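Local coordinates for protein putative aldo/keto reductase (Salmonella enterica subsp. enterica serovar Typhimurium, PDB 4R9O) that probably works as an NADP-dependent oxidoreductase of the aldo/keto reductase family, its exact substrate not established, at residues C[166-171]-C[177-182]. Numbering follows the deposited sequence.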
# COMPACT_ATOMS: atom_id res chain seq x y z
N ALA C 166 -2.11 2.04 21.46
CA ALA C 166 -3.26 1.32 22.02
C ALA C 166 -2.80 0.12 22.87
O ALA C 166 -3.37 -0.19 23.92
CB ALA C 166 -4.22 0.86 20.91
N GLN C 167 -1.75 -0.57 22.43
CA GLN C 167 -1.19 -1.64 23.26
C GLN C 167 -0.60 -1.10 24.57
O GLN C 167 -0.73 -1.73 25.63
CB GLN C 167 -0.12 -2.41 22.46
CG GLN C 167 -0.75 -3.29 21.36
CD GLN C 167 0.21 -3.54 20.22
OE1 GLN C 167 -0.09 -4.29 19.28
NE2 GLN C 167 1.38 -2.91 20.29
N PHE C 168 0.04 0.06 24.47
CA PHE C 168 0.62 0.73 25.63
C PHE C 168 -0.49 1.10 26.63
O PHE C 168 -0.37 0.83 27.83
CB PHE C 168 1.41 1.96 25.18
CG PHE C 168 2.17 2.65 26.29
CD1 PHE C 168 3.51 2.38 26.50
CD2 PHE C 168 1.53 3.55 27.12
CE1 PHE C 168 4.21 3.01 27.53
CE2 PHE C 168 2.22 4.18 28.15
CZ PHE C 168 3.56 3.90 28.35
N THR C 169 -1.56 1.69 26.13
CA THR C 169 -2.64 2.12 27.00
C THR C 169 -3.36 0.94 27.66
O THR C 169 -3.74 0.99 28.82
CB THR C 169 -3.64 2.97 26.22
OG1 THR C 169 -2.96 4.16 25.80
CG2 THR C 169 -4.82 3.34 27.09
N LEU C 170 -3.53 -0.13 26.89
CA LEU C 170 -4.11 -1.35 27.42
C LEU C 170 -3.34 -1.85 28.64
O LEU C 170 -3.93 -2.08 29.70
CB LEU C 170 -4.12 -2.44 26.33
CG LEU C 170 -4.39 -3.87 26.83
CD1 LEU C 170 -5.75 -3.95 27.57
CD2 LEU C 170 -4.34 -4.85 25.66
N LEU C 171 -2.03 -2.01 28.50
CA LEU C 171 -1.24 -2.55 29.60
C LEU C 171 -1.25 -1.56 30.75
O LEU C 171 -1.43 -1.96 31.90
CB LEU C 171 0.19 -2.88 29.17
CG LEU C 171 1.08 -3.57 30.21
CD1 LEU C 171 0.40 -4.77 30.87
CD2 LEU C 171 2.39 -3.99 29.58
N PHE C 177 1.45 1.48 38.79
CA PHE C 177 2.62 2.33 38.56
C PHE C 177 2.81 2.64 37.08
O PHE C 177 2.38 1.87 36.22
CB PHE C 177 3.88 1.68 39.13
CG PHE C 177 3.90 0.18 39.01
CD1 PHE C 177 4.02 -0.42 37.76
CD2 PHE C 177 3.80 -0.62 40.13
CE1 PHE C 177 4.03 -1.79 37.64
CE2 PHE C 177 3.81 -2.00 40.01
CZ PHE C 177 3.92 -2.58 38.77
N THR C 178 3.47 3.76 36.79
CA THR C 178 3.67 4.20 35.41
C THR C 178 4.66 3.33 34.65
O THR C 178 5.76 3.05 35.14
CB THR C 178 4.20 5.64 35.37
OG1 THR C 178 3.39 6.46 36.22
CG2 THR C 178 4.20 6.18 33.94
N LEU C 179 4.28 2.91 33.44
CA LEU C 179 5.23 2.26 32.54
C LEU C 179 6.36 3.25 32.24
O LEU C 179 6.11 4.41 31.90
CB LEU C 179 4.53 1.80 31.25
CG LEU C 179 3.64 0.56 31.39
CD1 LEU C 179 2.84 0.29 30.10
CD2 LEU C 179 4.48 -0.65 31.76
N ALA C 180 7.60 2.81 32.40
CA ALA C 180 8.67 3.80 32.43
C ALA C 180 9.31 4.03 31.06
O ALA C 180 10.11 4.96 30.90
CB ALA C 180 9.72 3.38 33.43
N THR C 181 8.96 3.20 30.08
CA THR C 181 9.44 3.43 28.72
C THR C 181 8.72 2.56 27.70
O THR C 181 8.09 1.55 28.04
CB THR C 181 10.97 3.15 28.57
OG1 THR C 181 11.46 3.82 27.40
CG2 THR C 181 11.24 1.66 28.42
N ASN C 182 8.83 2.98 26.45
CA ASN C 182 8.46 2.16 25.31
C ASN C 182 9.66 2.22 24.40
O ASN C 182 9.93 3.24 23.77
CB ASN C 182 7.19 2.69 24.62
CG ASN C 182 6.67 1.78 23.50
OD1 ASN C 182 7.17 0.67 23.28
ND2 ASN C 182 5.63 2.25 22.79
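Phe-168, on the helix 165-173, reaches across to Leu-179 and Asn-182 of the segment 177-182 and carries most of this buried, apolar contact. Its CG stands anti to the backbone N (chi1 -174°), which sends the ring out from the helix toward the returning chain. One methyl of Leu-179, CD1, lies over a face of this ring in a CH-pi contact, 4.1 Å from the Phe-168 centroid and 14° off the ring normal, displaced slightly toward the rim. The outer end of the ring closes on the same leucine nearer its backbone, with Phe-168 CZ 3.7 Å from Leu-179 CB. At the ring's edge, close to its plane, Thr-181 O is 4.2 Å from Phe-168 CE1. Asn-182 comes in obliquely, its CB 4.1 Å from Phe-168 CD1, while its amide nitrogen ND2 is hydrogen-bonded to the backbone O of Phe-163. One turn along the helix, Leu-171 adds a looser touch: its CB is 4.2 Å from Leu-179 CD1, so that the methyl over the phenyl face also borders Leu-171. No hydrogen bond crosses the interface; instead the side chain of Gln-172, just past the segment on the same helix, bonds the loop twice, OE1 to Leu-179 N and NE2 to Phe-177 O. Val-160 of strand 155-161 meets Phe-168, Leu-171 and Asn-182, and Leu-205 of helix 198-205 also touches the ring. Helix, loop and the start of strand 182-185 thus pack as the alpha-to-beta half of a beta-alpha-beta crossover, linking the parallel strands 155-161 and 182-185 in the TIM barrel of an aldo/keto reductase.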